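Local coordinates for leucine-rich repeat protein (Bacteroides thetaiotaomicron, PDB 4ECN) that is of unknown function but, as an extracellular protein built of leucine-rich repeats and DUF4458 domains, probably binds other proteins, at residues T134-K139 against T252-V257; Y216-Y221 against E242-I247. One frame throughout, in Å; residues are numbered along the deposited sequence.

Contact 1 (T134-K139 against T252-V257); sequences TFKLSK and TKDANV
T134 holds its OG1 between its own backbone N and carbonyl carbon (chi1 56°), and from there the hydroxyl oxygen accepts the D254 N-H, OG1 to N 3.2 Å. V257, whose CG1 is anti to its N, has CG2 beside that N, where it meets F135 CD1 at 3.6 Å. The pairing illustrates how a parallel β-ladder absorbs one extra residue: T134 lies nearest K253 and F135 nearest A255, and D254, with a positive phi of 50°, takes up the difference. Two consecutive N-H groups, of D254 and A255, bond to T134: A255 N reaches T134 O at 2.8 Å, in the carbonyl plane, while D254 N takes the hydroxyl. Beyond this irregularity the ladder runs evenly, with K136 N donating to A255 O and K136 O accepting from V257 N, and S138 N reaching V257 O at 3.0 Å.

F135, A255, L137 and V257 share one face. A255 CB joins V257 CG2 against the F135 ring, both oblique to it, whereas L137 and V257 lie side by side, L137 CG to V257 CB 4.1 Å. On the K136 and N256 face the aliphatic part of K136 crosses D254, CB to CB 3.6 Å. K136 NZ stays 4.3 Å from D254 OD2, opposite charges too far apart for a salt bridge.

Strand 202-212 runs antiparallel along 130-139, pairing C205 with F135 and A203 with L137. The F135 ring is packed by V160 and V162 of strand 157-164 and by L173 and M176 of strand 170-179, which places this parallel pair against the hydrophobic core of the DUF4458 domain.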
loop_
_atom_site.group_PDB
_atom_site.type_symbol
_atom_site.label_atom_id
_atom_site.label_comp_id
_atom_site.label_asym_id
_atom_site.label_seq_id
_atom_site.Cartn_x
_atom_site.Cartn_y
_atom_site.Cartn_z
ATOM N N THR A 134 21.004 -39.380 22.540
ATOM C CA THR A 134 19.753 -40.079 22.824
ATOM C C THR A 134 19.029 -39.277 23.880
ATOM O O THR A 134 19.672 -38.683 24.753
ATOM C CB THR A 134 19.953 -41.537 23.242
ATOM O OG1 THR A 134 20.825 -41.577 24.378
ATOM C CG2 THR A 134 20.470 -42.407 22.115
ATOM N N PHE A 135 17.701 -39.259 23.814
ATOM C CA PHE A 135 16.891 -38.494 24.754
ATOM C C PHE A 135 16.191 -39.403 25.752
ATOM O O PHE A 135 15.974 -40.592 25.489
ATOM C CB PHE A 135 15.862 -37.643 23.989
ATOM C CG PHE A 135 16.552 -36.651 23.086
ATOM C CD1 PHE A 135 16.961 -35.414 23.571
ATOM C CD2 PHE A 135 16.888 -36.992 21.781
ATOM C CE1 PHE A 135 17.654 -34.525 22.756
ATOM C CE2 PHE A 135 17.576 -36.094 20.966
ATOM C CZ PHE A 135 17.940 -34.868 21.453
ATOM N N LYS A 136 15.878 -38.825 26.912
ATOM C CA LYS A 136 15.174 -39.448 28.012
ATOM C C LYS A 136 14.087 -38.489 28.441
ATOM O O LYS A 136 14.368 -37.402 28.982
ATOM C CB LYS A 136 16.146 -39.794 29.141
ATOM C CG LYS A 136 15.533 -40.399 30.396
ATOM C CD LYS A 136 16.538 -40.253 31.544
ATOM C CE LYS A 136 16.106 -40.819 32.872
ATOM N NZ LYS A 136 16.104 -42.302 32.858
ATOM N N LEU A 137 12.844 -38.865 28.104
ATOM C CA LEU A 137 11.623 -38.126 28.415
ATOM C C LEU A 137 11.286 -38.335 29.891
ATOM O O LEU A 137 11.273 -39.470 30.352
ATOM C CB LEU A 137 10.469 -38.571 27.501
ATOM C CG LEU A 137 10.433 -38.064 26.061
ATOM C CD1 LEU A 137 11.542 -38.679 25.194
ATOM C CD2 LEU A 137 9.100 -38.408 25.424
ATOM N N SER A 138 11.054 -37.247 30.634
ATOM C CA SER A 138 10.811 -37.294 32.071
ATOM C C SER A 138 9.674 -36.374 32.493
ATOM O O SER A 138 9.505 -35.318 31.877
ATOM C CB SER A 138 12.083 -36.873 32.802
ATOM O OG SER A 138 13.266 -37.372 32.191
ATOM N N LYS A 139 8.927 -36.736 33.565
ATOM C CA LYS A 139 7.852 -35.896 34.112
ATOM C C LYS A 139 8.431 -34.715 34.908
ATOM O O LYS A 139 9.221 -34.926 35.826
ATOM C CB LYS A 139 6.898 -36.697 35.010
ATOM C CG LYS A 139 6.054 -37.753 34.322
ATOM C CD LYS A 139 5.004 -38.283 35.304
ATOM C CE LYS A 139 4.105 -39.348 34.723
ATOM N NZ LYS A 139 3.049 -39.771 35.684
ATOM N N THR A 252 26.446 -38.997 23.649
ATOM C CA THR A 252 25.900 -38.482 24.895
ATOM C C THR A 252 24.573 -39.222 25.103
ATOM O O THR A 252 23.749 -39.278 24.192
ATOM C CB THR A 252 25.792 -36.954 24.848
ATOM O OG1 THR A 252 27.096 -36.404 24.586
ATOM C CG2 THR A 252 25.177 -36.368 26.133
ATOM N N LYS A 253 24.397 -39.840 26.264
ATOM C CA LYS A 253 23.206 -40.630 26.512
ATOM C C LYS A 253 22.239 -39.892 27.430
ATOM O O LYS A 253 22.660 -39.165 28.334
ATOM C CB LYS A 253 23.611 -41.987 27.134
ATOM C CG LYS A 253 22.516 -43.057 27.170
ATOM C CD LYS A 253 22.880 -44.204 28.124
ATOM C CE LYS A 253 21.714 -45.146 28.353
ATOM N NZ LYS A 253 22.003 -46.164 29.398
ATOM N N ASP A 254 20.931 -40.117 27.188
ATOM C CA ASP A 254 19.759 -39.677 27.949
ATOM C C ASP A 254 19.764 -38.157 28.279
ATOM O O ASP A 254 19.843 -37.744 29.446
ATOM C CB ASP A 254 19.634 -40.501 29.239
ATOM C CG ASP A 254 19.233 -41.946 28.972
ATOM O OD1 ASP A 254 18.844 -42.260 27.805
ATOM O OD2 ASP A 254 19.274 -42.760 29.931
ATOM N N ALA A 255 19.590 -37.350 27.212
ATOM C CA ALA A 255 19.455 -35.890 27.218
ATOM C C ALA A 255 18.036 -35.531 27.686
ATOM O O ALA A 255 17.076 -36.145 27.223
ATOM C CB ALA A 255 19.747 -35.350 25.821
ATOM N N ASN A 256 17.897 -34.573 28.607
ATOM C CA ASN A 256 16.604 -34.268 29.229
ATOM C C ASN A 256 15.512 -33.617 28.304
ATOM O O ASN A 256 15.674 -32.494 27.832
ATOM C CB ASN A 256 16.788 -33.331 30.424
ATOM C CG ASN A 256 15.518 -33.107 31.221
ATOM O OD1 ASN A 256 15.201 -31.968 31.610
ATOM N ND2 ASN A 256 14.756 -34.195 31.481
ATOM N N VAL A 257 14.352 -34.299 28.184
ATOM C CA VAL A 257 13.152 -33.804 27.517
ATOM C C VAL A 257 12.076 -33.709 28.625
ATOM O O VAL A 257 11.466 -34.725 28.975
ATOM C CB VAL A 257 12.722 -34.641 26.287
ATOM C CG1 VAL A 257 11.459 -34.071 25.648
ATOM C CG2 VAL A 257 13.845 -34.723 25.257
#

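Contact 2 (Y216-Y221 against E242-I247); sequences YQVVAY and ESFTVI
Y216 and F244 form an antiparallel hydrogen-bonded pair that joins the short strand 244-246 to strand 214-227 in the mixed β-sheet of the DUF4458 domain, a family of the transthyretin clan. The two backbone bonds are nearly straight, Y216 N to F244 O being 2.9 Å at an N-H···O angle of 176°, with F244 N returning to Y216 O.

Packing is closest around the F244 ring. F244 CG lies between its backbone N and carbonyl carbon (chi1 62°), and Y216 CB sits over one face of the ring, offset toward the rim, in a CH-pi contact 3.8 Å from the ring centroid. The two aromatic planes are near parallel at 15° but slid apart, so the rings barely overlap. V246 CG2 adds an oblique approach to the Y216 ring, 3.9 Å from Y216 CE1, and V133 and V162 from neighbouring strands also touch F244.

By contrast, the side where exposed S243 meets partly exposed Q217 is loosely joined: Q217 CG merely comes near S243 OG, and Q217 NE2 bonds to G241 O. At the F244 ring edge, one water accepts from V218 N at 2.9 Å and donates to E242 O at 2.7 Å.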
loop_
_atom_site.group_PDB
_atom_site.type_symbol
_atom_site.label_atom_id
_atom_site.label_comp_id
_atom_site.label_asym_id
_atom_site.label_seq_id
_atom_site.Cartn_x
_atom_site.Cartn_y
_atom_site.Cartn_z
ATOM N N TYR A 216 24.037 -27.961 24.827
ATOM C CA TYR A 216 22.663 -27.728 24.432
ATOM C C TYR A 216 21.699 -27.789 25.580
ATOM O O TYR A 216 22.026 -28.296 26.644
ATOM C CB TYR A 216 22.233 -28.813 23.420
ATOM C CG TYR A 216 23.008 -28.831 22.134
ATOM C CD1 TYR A 216 24.275 -29.411 22.068
ATOM C CD2 TYR A 216 22.446 -28.355 20.957
ATOM C CE1 TYR A 216 24.996 -29.437 20.877
ATOM C CE2 TYR A 216 23.154 -28.380 19.757
ATOM C CZ TYR A 216 24.427 -28.926 19.723
ATOM O OH TYR A 216 25.119 -28.949 18.549
ATOM N N GLN A 217 20.464 -27.375 25.296
ATOM C CA GLN A 217 19.272 -27.502 26.113
ATOM C C GLN A 217 18.082 -27.770 25.212
ATOM O O GLN A 217 17.989 -27.153 24.140
ATOM C CB GLN A 217 19.020 -26.265 26.970
ATOM C CG GLN A 217 19.898 -26.108 28.189
ATOM C CD GLN A 217 19.454 -24.882 28.932
ATOM O OE1 GLN A 217 19.768 -23.742 28.539
ATOM N NE2 GLN A 217 18.631 -25.089 29.964
ATOM N N VAL A 218 17.162 -28.665 25.635
ATOM C CA VAL A 218 15.926 -28.873 24.893
ATOM C C VAL A 218 15.071 -27.629 25.197
ATOM O O VAL A 218 14.924 -27.265 26.365
ATOM C CB VAL A 218 15.229 -30.224 25.191
ATOM C CG1 VAL A 218 13.858 -30.297 24.522
ATOM C CG2 VAL A 218 16.092 -31.387 24.708
ATOM N N VAL A 219 14.609 -26.925 24.149
ATOM C CA VAL A 219 13.876 -25.672 24.309
ATOM C C VAL A 219 12.378 -25.818 23.870
ATOM O O VAL A 219 11.575 -24.905 24.109
ATOM C CB VAL A 219 14.578 -24.503 23.554
ATOM C CG1 VAL A 219 15.927 -24.191 24.192
ATOM C CG2 VAL A 219 14.720 -24.764 22.052
ATOM N N ALA A 220 12.001 -26.964 23.286
ATOM C CA ALA A 220 10.609 -27.218 22.882
ATOM C C ALA A 220 10.385 -28.668 22.457
ATOM O O ALA A 220 11.313 -29.331 21.985
ATOM C CB ALA A 220 10.208 -26.291 21.735
ATOM N N TYR A 221 9.139 -29.146 22.582
ATOM C CA TYR A 221 8.775 -30.490 22.117
ATOM C C TYR A 221 7.290 -30.560 21.737
ATOM O O TYR A 221 6.461 -29.764 22.208
ATOM C CB TYR A 221 9.098 -31.597 23.158
ATOM C CG TYR A 221 8.231 -31.540 24.398
ATOM C CD1 TYR A 221 6.997 -32.190 24.442
ATOM C CD2 TYR A 221 8.610 -30.780 25.502
ATOM C CE1 TYR A 221 6.160 -32.078 25.551
ATOM C CE2 TYR A 221 7.784 -30.668 26.619
ATOM C CZ TYR A 221 6.566 -31.331 26.644
ATOM O OH TYR A 221 5.761 -31.252 27.751
ATOM N N GLU A 242 17.331 -29.817 31.079
ATOM C CA GLU A 242 18.642 -29.822 31.724
ATOM C C GLU A 242 19.739 -29.911 30.658
ATOM O O GLU A 242 19.619 -30.680 29.704
ATOM C CB GLU A 242 18.737 -30.964 32.737
ATOM C CG GLU A 242 17.928 -30.701 33.992
ATOM C CD GLU A 242 18.490 -29.591 34.855
ATOM O OE1 GLU A 242 19.598 -29.769 35.417
ATOM O OE2 GLU A 242 17.822 -28.537 34.965
ATOM N N SER A 243 20.766 -29.058 30.804
ATOM C CA SER A 243 21.893 -28.898 29.885
ATOM C C SER A 243 22.658 -30.192 29.689
ATOM O O SER A 243 22.942 -30.900 30.650
ATOM C CB SER A 243 22.846 -27.827 30.395
ATOM O OG SER A 243 22.134 -26.833 31.116
ATOM N N PHE A 244 22.937 -30.518 28.438
ATOM C CA PHE A 244 23.705 -31.688 28.077
ATOM C C PHE A 244 24.825 -31.244 27.163
ATOM O O PHE A 244 24.733 -30.174 26.554
ATOM C CB PHE A 244 22.831 -32.772 27.449
ATOM C CG PHE A 244 22.135 -32.429 26.154
ATOM C CD1 PHE A 244 20.878 -31.832 26.156
ATOM C CD2 PHE A 244 22.691 -32.792 24.930
ATOM C CE1 PHE A 244 20.213 -31.569 24.961
ATOM C CE2 PHE A 244 22.017 -32.533 23.732
ATOM C CZ PHE A 244 20.777 -31.942 23.757
ATOM N N THR A 245 25.895 -32.031 27.087
ATOM C CA THR A 245 27.034 -31.644 26.270
ATOM C C THR A 245 27.340 -32.775 25.276
ATOM O O THR A 245 27.321 -33.945 25.656
ATOM C CB THR A 245 28.222 -31.309 27.196
ATOM O OG1 THR A 245 27.790 -30.394 28.219
ATOM C CG2 THR A 245 29.426 -30.748 26.449
ATOM N N VAL A 246 27.605 -32.411 24.002
ATOM C CA VAL A 246 27.962 -33.337 22.923
ATOM C C VAL A 246 29.478 -33.280 22.721
ATOM O O VAL A 246 30.049 -32.190 22.604
ATOM C CB VAL A 246 27.195 -33.028 21.613
ATOM C CG1 VAL A 246 27.634 -33.938 20.481
ATOM C CG2 VAL A 246 25.688 -33.118 21.814
ATOM N N ILE A 247 30.121 -34.460 22.692
ATOM C CA ILE A 247 31.569 -34.598 22.509
ATOM C C ILE A 247 31.829 -35.179 21.137
ATOM O O ILE A 247 31.104 -36.084 20.733
ATOM C CB ILE A 247 32.208 -35.475 23.640
ATOM C CG1 ILE A 247 31.757 -35.078 25.079
ATOM C CG2 ILE A 247 33.731 -35.583 23.513
ATOM C CD1 ILE A 247 32.001 -33.635 25.530
HETATM O O HOH W 1 17.859 -30.635 27.694
#

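Overall arrangement
Contacts 1 and 2 show how one mixed sheet is stitched together by side chains as well as by its ladders. Their centres are about 9 Å apart, and strand 244-246 of contact 2 is followed in the chain by strand 251-259 of contact 1. Two side chains from the latter tie the contacts: T252 OG1 lies 2.7 Å from T245 O, and N256 OD1 lies 3.1 Å from E242 N, both probable hydrogen bonds. Packing joins in where V218 CG2 comes 3.3 Å from N256 O. Neither contact includes a residue of the sodium site, which involves Q314 and V317 in the leucine-rich repeat region.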